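Local structure of glutamine amidotransferase type-2 domain-containing protein (Pseudomonas aeruginosa PAO1, 1TE5) at residues L5-S8 with D14-F17; P199-D204 with T208-A213; T226-L229 with N234-L237. The protein is probably a class-II glutamine amidotransferase, expected to release ammonia from the side chain of glutamine and pass it to an acceptor whose identity is not known. One frame throughout, in Å; residues are numbered along the deposited sequence.

In the fold
The three contacts follow one another along the chain and meet around a shared apolar region. Interactions 1 and 2, with centres about 9 Å apart, share a sheet: strand 12-19 pairs with strand 207-211, and Val-16 O probably accepts a hydrogen bond from Asp-210 N at 3.0 Å. Leu-229 of interaction 3 ties in the other two, its CB lying 3.8 Å from Leu-202 CB and its CD1 4.3 Å from Leu-5 CD1. Class-II amidotransferases use an N-terminal cysteine as nucleophile. Cys-2, the first modelled residue, touches Leu-229 and Asp-204, consistent with interactions 2 and 3 bordering the active site.

Interaction 1: L5-S8 with D14-F17; sequences LGMS and DIVF
The phenyl ring of Phe-17 meets Leu-5 at its CE2-CZ side, where methyl CD2 of the leucine approaches obliquely, 3.8 Å from Phe-17 CE2. The two side chains come from opposite directions, each from its own strand. Leu-5 sets its CG opposite the backbone N (chi1 177°), which carries the branch out from strand 4-9, and of its two methyls CD2 does the touching. An aromatic ring suits position 17 because it is long enough to help bridge a gap of 11.5 Å between Leu-5 CA and Phe-17 CA.

Two residues along, Met-7 and Ile-15 reach for each other tip to tip. Here Met-7 SD lies 3.4 Å from Ile-15 CD1, a tight fit for a sulfur and a methyl group, while Met-7 CE packs on the same Ile-15 CD1 at 3.7 Å. The bend at the last torsion of the thioether chain (chi3 73°) keeps the terminal methyl close to the isoleucine tip, so that both sulfur and methyl touch it. Unbranched and flexible, methionine can fold itself to fit; isoleucine answers with an extended CG1-CD1 arm. All four side chains are buried, and the contact is purely apolar.

Leu-5 and Met-7, alternate residues of one strand, thus face strand 12-19, which belongs to a different sheet, in this protein of the Ntn-hydrolase clan. Strand 4-9 sits in the seven-stranded sheet, its backbone bonded through Met-7 to Val-74 on one neighbour and through Gly-6 to Ile-224 on the other. Ile-15 also packs on Val-74, Val-209 and Phe-211, and Phe-17 on Leu-207, so the contact lies between the two sheets, with strand 73-80 of the larger and strand 207-211 of the smaller adding side chains around it.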
loop_
_atom_site.group_PDB
_atom_site.type_symbol
_atom_site.label_atom_id
_atom_site.label_comp_id
_atom_site.label_asym_id
_atom_site.label_seq_id
_atom_site.Cartn_x
_atom_site.Cartn_y
_atom_site.Cartn_z
ATOM N N LEU A 5 -5.309 -12.194 11.633
ATOM C CA LEU A 5 -4.416 -13.248 11.173
ATOM C C LEU A 5 -2.997 -12.735 10.943
ATOM O O LEU A 5 -2.761 -11.918 10.054
ATOM C CB LEU A 5 -4.974 -13.865 9.883
ATOM C CG LEU A 5 -4.186 -14.952 9.155
ATOM C CD1 LEU A 5 -3.816 -16.101 10.088
ATOM C CD2 LEU A 5 -5.035 -15.451 8.003
ATOM N N GLY A 6 -2.057 -13.228 11.738
ATOM C CA GLY A 6 -0.681 -12.812 11.593
ATOM C C GLY A 6 0.278 -13.979 11.473
ATOM O O GLY A 6 -0.095 -15.145 11.635
ATOM N N MET A 7 1.514 -13.655 11.120
ATOM C CA MET A 7 2.567 -14.639 10.999
ATOM C C MET A 7 3.919 -13.969 11.156
ATOM O O MET A 7 4.181 -12.925 10.563
ATOM C CB MET A 7 2.548 -15.364 9.651
ATOM C CG MET A 7 3.694 -16.381 9.542
ATOM S SD MET A 7 4.256 -16.786 7.894
ATOM C CE MET A 7 5.122 -15.313 7.444
ATOM N N SER A 8 4.771 -14.606 11.949
ATOM C CA SER A 8 6.129 -14.148 12.187
ATOM C C SER A 8 6.971 -15.395 11.946
ATOM O O SER A 8 6.684 -16.451 12.512
ATOM C CB SER A 8 6.265 -13.665 13.630
ATOM O OG SER A 8 7.593 -13.295 13.923
ATOM N N ASP A 14 6.171 -19.351 2.404
ATOM C CA ASP A 14 4.994 -19.306 1.539
ATOM C C ASP A 14 3.682 -19.312 2.311
ATOM O O ASP A 14 3.554 -20.003 3.326
ATOM C CB ASP A 14 4.999 -20.501 0.587
ATOM C CG ASP A 14 6.096 -20.421 -0.442
ATOM O OD1 ASP A 14 6.165 -19.397 -1.161
ATOM O OD2 ASP A 14 6.882 -21.389 -0.537
ATOM N N ILE A 15 2.717 -18.544 1.811
ATOM C CA ILE A 15 1.379 -18.450 2.393
ATOM C C ILE A 15 0.389 -18.277 1.237
ATOM O O ILE A 15 0.357 -17.220 0.601
ATOM C CB ILE A 15 1.225 -17.226 3.319
ATOM C CG1 ILE A 15 2.315 -17.205 4.374
ATOM C CG2 ILE A 15 -0.115 -17.270 4.021
ATOM C CD1 ILE A 15 2.147 -16.090 5.365
ATOM N N VAL A 16 -0.391 -19.307 0.929
ATOM C CA VAL A 16 -1.358 -19.174 -0.149
ATOM C C VAL A 16 -2.763 -18.921 0.384
ATOM O O VAL A 16 -3.281 -19.683 1.207
ATOM C CB VAL A 16 -1.367 -20.396 -1.105
ATOM C CG1 VAL A 16 0.029 -20.714 -1.587
ATOM C CG2 VAL A 16 -1.984 -21.596 -0.442
ATOM N N PHE A 17 -3.321 -17.776 0.012
ATOM C CA PHE A 17 -4.671 -17.452 0.419
ATOM C C PHE A 17 -5.570 -17.873 -0.717
ATOM O O PHE A 17 -5.299 -17.552 -1.874
ATOM C CB PHE A 17 -4.844 -15.955 0.656
ATOM C CG PHE A 17 -4.309 -15.492 1.966
ATOM C CD1 PHE A 17 -2.943 -15.267 2.129
ATOM C CD2 PHE A 17 -5.165 -15.276 3.045
ATOM C CE1 PHE A 17 -2.433 -14.829 3.351
ATOM C CE2 PHE A 17 -4.667 -14.839 4.271
ATOM C CZ PHE A 17 -3.295 -14.614 4.425
#

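Interaction 2: P199-D204 with T208-A213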
loop_
_atom_site.group_PDB
_atom_site.type_symbol
_atom_site.label_atom_id
_atom_site.label_comp_id
_atom_site.label_asym_id
_atom_site.label_seq_id
_atom_site.Cartn_x
_atom_site.Cartn_y
_atom_site.Cartn_z
ATOM N N PRO A 199 3.378 -29.672 5.409
ATOM C CA PRO A 199 2.385 -28.675 5.005
ATOM C C PRO A 199 1.136 -28.700 5.877
ATOM O O PRO A 199 0.679 -29.763 6.295
ATOM C CB PRO A 199 2.081 -29.070 3.557
ATOM C CG PRO A 199 2.340 -30.541 3.542
ATOM C CD PRO A 199 3.619 -30.634 4.323
ATOM N N ALA A 200 0.604 -27.521 6.170
ATOM C CA ALA A 200 -0.591 -27.409 6.987
ATOM C C ALA A 200 -1.597 -26.554 6.250
ATOM O O ALA A 200 -1.227 -25.677 5.471
ATOM C CB ALA A 200 -0.257 -26.780 8.333
ATOM N N ARG A 201 -2.872 -26.836 6.468
ATOM C CA ARG A 201 -3.930 -26.078 5.829
ATOM C C ARG A 201 -4.821 -25.468 6.875
ATOM O O ARG A 201 -5.466 -26.187 7.637
ATOM C CB ARG A 201 -4.768 -26.966 4.906
ATOM C CG ARG A 201 -6.127 -26.374 4.572
ATOM C CD ARG A 201 -6.811 -27.114 3.453
ATOM N NE ARG A 201 -6.282 -26.731 2.148
ATOM C CZ ARG A 201 -7.013 -26.632 1.041
ATOM N NH1 ARG A 201 -6.439 -26.277 -0.099
ATOM N NH2 ARG A 201 -8.321 -26.877 1.069
ATOM N N LEU A 202 -4.812 -24.137 6.987
ATOM C CA LEU A 202 -5.659 -23.485 7.943
ATOM C C LEU A 202 -6.853 -23.085 7.120
ATOM O O LEU A 202 -6.799 -22.883 5.908
ATOM C CB LEU A 202 -5.014 -22.226 8.489
ATOM C CG LEU A 202 -3.593 -22.247 8.991
ATOM C CD1 LEU A 202 -3.326 -20.884 9.588
ATOM C CD2 LEU A 202 -3.367 -23.361 10.032
ATOM N N LYS A 203 -8.028 -22.942 7.774
ATOM C CA LYS A 203 -9.164 -22.525 7.027
ATOM C C LYS A 203 -10.350 -21.992 7.876
ATOM O O LYS A 203 -10.515 -22.228 9.073
ATOM C CB LYS A 203 -9.642 -23.675 6.068
ATOM C CG LYS A 203 -10.660 -24.619 6.659
ATOM C CD LYS A 203 -10.091 -25.523 7.769
ATOM C CE LYS A 203 -11.065 -26.613 8.283
ATOM N NZ LYS A 203 -11.148 -26.782 9.771
ATOM N N ASP A 204 -11.095 -21.093 7.184
ATOM C CA ASP A 204 -12.257 -20.411 7.675
ATOM C C ASP A 204 -13.401 -21.232 7.108
ATOM O O ASP A 204 -13.308 -22.428 6.917
ATOM C CB ASP A 204 -12.273 -19.027 7.114
ATOM C CG ASP A 204 -12.933 -17.999 7.971
ATOM O OD1 ASP A 204 -12.734 -16.798 7.750
ATOM O OD2 ASP A 204 -13.662 -18.417 8.910
ATOM N N THR A 208 -9.053 -20.337 2.864
ATOM C CA THR A 208 -8.064 -21.388 3.067
ATOM C C THR A 208 -6.666 -20.803 2.908
ATOM O O THR A 208 -6.370 -20.150 1.913
ATOM C CB THR A 208 -8.226 -22.532 2.036
ATOM O OG1 THR A 208 -9.264 -23.430 2.455
ATOM C CG2 THR A 208 -6.932 -23.302 1.868
ATOM N N VAL A 209 -5.820 -21.004 3.906
ATOM C CA VAL A 209 -4.456 -20.523 3.828
ATOM C C VAL A 209 -3.543 -21.712 4.048
ATOM O O VAL A 209 -3.527 -22.319 5.113
ATOM C CB VAL A 209 -4.177 -19.369 4.821
ATOM C CG1 VAL A 209 -4.909 -19.576 6.130
ATOM C CG2 VAL A 209 -2.689 -19.232 5.046
ATOM N N ASP A 210 -2.842 -22.092 2.991
ATOM C CA ASP A 210 -1.953 -23.236 3.038
ATOM C C ASP A 210 -0.517 -22.868 3.315
ATOM O O ASP A 210 -0.017 -21.852 2.828
ATOM C CB ASP A 210 -2.005 -24.027 1.726
ATOM C CG ASP A 210 -3.370 -24.611 1.454
ATOM O OD1 ASP A 210 -4.114 -24.007 0.649
ATOM O OD2 ASP A 210 -3.694 -25.665 2.045
ATOM N N PHE A 211 0.142 -23.748 4.060
ATOM C CA PHE A 211 1.543 -23.607 4.427
ATOM C C PHE A 211 2.278 -24.843 3.917
ATOM O O PHE A 211 1.719 -25.942 3.888
ATOM C CB PHE A 211 1.685 -23.486 5.943
ATOM C CG PHE A 211 1.185 -22.178 6.491
ATOM C CD1 PHE A 211 -0.130 -22.036 6.904
ATOM C CD2 PHE A 211 2.040 -21.084 6.596
ATOM C CE1 PHE A 211 -0.584 -20.819 7.420
ATOM C CE2 PHE A 211 1.593 -19.866 7.110
ATOM C CZ PHE A 211 0.280 -19.733 7.524
ATOM N N HIS A 212 3.510 -24.650 3.458
ATOM C CA HIS A 212 4.308 -25.754 2.923
ATOM C C HIS A 212 5.220 -26.375 3.973
ATOM O O HIS A 212 5.068 -26.123 5.170
ATOM C CB HIS A 212 5.141 -25.280 1.721
ATOM C CG HIS A 212 4.319 -24.726 0.592
ATOM N ND1 HIS A 212 4.868 -24.004 -0.447
ATOM C CD2 HIS A 212 2.987 -24.786 0.345
ATOM C CE1 HIS A 212 3.911 -23.642 -1.285
ATOM N NE2 HIS A 212 2.760 -24.105 -0.828
ATOM N N ALA A 213 6.112 -27.247 3.509
ATOM C CA ALA A 213 7.083 -27.915 4.373
ATOM C C ALA A 213 8.209 -26.928 4.693
ATOM O O ALA A 213 8.227 -25.816 4.164
ATOM C CB ALA A 213 7.640 -29.142 3.681
#
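Arg-201 and Asp-210 form a salt bridge across a beta hairpin made by strands 200-203 and 207-211. The two side chains run side by side. Arg-201 NE donates to Asp-210 OD2 at 2.8 Å, nearly straight (163°), reaching the syn lone pair of an oxygen that lies close to the guanidinium plane. A second bond, from Arg-201 NH1 to Asp-210 OD1 at 3.3 Å, is weak, and the two flat groups are turned 42° against each other, short of a flat two-pronged pairing. The bend at chi3 (-79°) swings the guanidinium back over the neighbouring strand, where methyl CG2 of Thr-208 supports one face, 3.4 Å from Arg-201 CZ. Polar side chains suit this face, where Arg-201 and Lys-203 are exposed to solvent.

Beneath them the backbones are laced antiparallel. Ala-200 with Phe-211 and Leu-202 with Val-209 are the hydrogen-bonded pairs, with Phe-211 N donating to Ala-200 O at 2.8 Å. Arg-201 faces Asp-210 as a non-hydrogen-bonded pair.

The other face is apolar and turns inward, onto Val-223 and Ile-15. There beta-branched Val-209 presents its CG1 to Leu-202 CB at 3.5 Å. Leucine, with its reach, extends diagonally to the next pair, bringing Leu-202 CD1 to the edge of the Phe-211 ring, 3.5 Å from CE1.

Interaction 3: T226-L229 with N234-L237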
loop_
_atom_site.group_PDB
_atom_site.type_symbol
_atom_site.label_atom_id
_atom_site.label_comp_id
_atom_site.label_asym_id
_atom_site.label_seq_id
_atom_site.Cartn_x
_atom_site.Cartn_y
_atom_site.Cartn_z
ATOM N N THR A 226 -7.545 -15.072 15.555
ATOM C CA THR A 226 -8.512 -14.717 16.594
ATOM C C THR A 226 -8.833 -15.978 17.391
ATOM O O THR A 226 -9.123 -15.919 18.588
ATOM C CB THR A 226 -9.803 -14.106 15.993
ATOM O OG1 THR A 226 -9.557 -12.749 15.599
ATOM C CG2 THR A 226 -10.946 -14.136 16.997
ATOM N N GLU A 227 -8.774 -17.121 16.712
ATOM C CA GLU A 227 -9.013 -18.419 17.329
ATOM C C GLU A 227 -8.437 -19.499 16.425
ATOM O O GLU A 227 -8.335 -19.306 15.214
ATOM C CB GLU A 227 -10.503 -18.654 17.578
ATOM C CG GLU A 227 -11.357 -18.724 16.330
ATOM C CD GLU A 227 -12.848 -18.745 16.638
ATOM O OE1 GLU A 227 -13.641 -18.604 15.681
ATOM O OE2 GLU A 227 -13.230 -18.892 17.825
ATOM N N PRO A 228 -8.016 -20.631 17.010
ATOM C CA PRO A 228 -7.438 -21.747 16.260
ATOM C C PRO A 228 -8.146 -22.016 14.940
ATOM O O PRO A 228 -9.375 -21.972 14.857
ATOM C CB PRO A 228 -7.588 -22.913 17.234
ATOM C CG PRO A 228 -7.324 -22.259 18.544
ATOM C CD PRO A 228 -8.137 -20.977 18.440
ATOM N N LEU A 229 -7.355 -22.220 13.897
ATOM C CA LEU A 229 -7.882 -22.499 12.572
ATOM C C LEU A 229 -7.639 -23.970 12.234
ATOM O O LEU A 229 -8.194 -24.501 11.274
ATOM C CB LEU A 229 -7.243 -21.556 11.550
ATOM C CG LEU A 229 -7.521 -20.069 11.852
ATOM C CD1 LEU A 229 -6.604 -19.160 11.054
ATOM C CD2 LEU A 229 -8.979 -19.727 11.593
ATOM N N ASN A 234 -0.816 -27.389 19.334
ATOM C CA ASN A 234 0.025 -26.560 20.174
ATOM C C ASN A 234 -0.598 -25.177 20.218
ATOM O O ASN A 234 0.075 -24.193 20.528
ATOM C CB ASN A 234 1.437 -26.467 19.601
ATOM C CG ASN A 234 2.311 -27.613 20.035
ATOM O OD1 ASN A 234 2.176 -28.733 19.541
ATOM N ND2 ASN A 234 3.215 -27.344 20.974
ATOM N N TRP A 235 -1.875 -25.102 19.853
ATOM C CA TRP A 235 -2.581 -23.831 19.869
ATOM C C TRP A 235 -2.733 -23.328 21.289
ATOM O O TRP A 235 -3.473 -23.898 22.092
ATOM C CB TRP A 235 -3.957 -23.938 19.204
ATOM C CG TRP A 235 -3.925 -23.815 17.706
ATOM C CD1 TRP A 235 -3.937 -24.834 16.804
ATOM C CD2 TRP A 235 -3.900 -22.602 16.941
ATOM N NE1 TRP A 235 -3.923 -24.337 15.525
ATOM C CE2 TRP A 235 -3.900 -22.970 15.577
ATOM C CE3 TRP A 235 -3.875 -21.237 17.273
ATOM C CZ2 TRP A 235 -3.881 -22.025 14.544
ATOM C CZ3 TRP A 235 -3.854 -20.294 16.242
ATOM C CH2 TRP A 235 -3.856 -20.697 14.895
ATOM N N THR A 236 -1.994 -22.273 21.596
ATOM C CA THR A 236 -2.038 -21.655 22.904
ATOM C C THR A 236 -3.069 -20.529 22.848
ATOM O O THR A 236 -3.082 -19.735 21.903
ATOM C CB THR A 236 -0.656 -21.098 23.275
ATOM O OG1 THR A 236 0.281 -22.179 23.373
ATOM C CG2 THR A 236 -0.710 -20.357 24.589
ATOM N N LEU A 237 -3.973 -20.495 23.824
ATOM C CA LEU A 237 -4.993 -19.457 23.871
ATOM C C LEU A 237 -4.581 -18.306 24.787
ATOM O O LEU A 237 -4.124 -18.518 25.914
ATOM C CB LEU A 237 -6.336 -20.040 24.317
ATOM C CG LEU A 237 -6.919 -21.193 23.485
ATOM C CD1 LEU A 237 -8.272 -21.611 24.035
ATOM C CD2 LEU A 237 -7.058 -20.785 22.039
#
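The connection from strand 220-225 to strand 236-238 closes upon itself where Pro-228 lies against the indole of Trp-235. This is a CH-pi contact: Pro-228 CA stands 3.6 Å from the centroid of the six-membered ring and 6° off its normal, so the C-H bearing carbon sits almost exactly above the middle of the face. Proline suits such a place because its rigid ring presents several aliphatic carbons at once. Its CB lies 3.7 Å from Trp-235 CD2, at the junction of the two indole rings. The backbone continues over the same face, and Leu-229 N rides above the rim of the benzene part, 3.5 Å from Trp-235 CZ2. Tryptophan offers a surface broad enough to carry both residues. Its CG is placed opposite the carbonyl carbon (chi1 -83°), which directs the indole back toward the loop.

In the seven-stranded sheet of this Ntn-type domain, strand 188-194 separates the two strands joined by this loop, and strand 236-238 is outermost. Thr-236 is hydrogen-bonded through its backbone to Tyr-190, and Trp-235 packs on Ile-191 as well as on Thr-230 within the loop. At the start of the loop Thr-226 OG1 is hydrogen-bonded to Leu-4 N, close to the chain's beginning.

Further along the outer strand, Leu-237 crosses the proline at about a right angle, and its methyl CD2 touches Pro-228 CD at 3.8 Å.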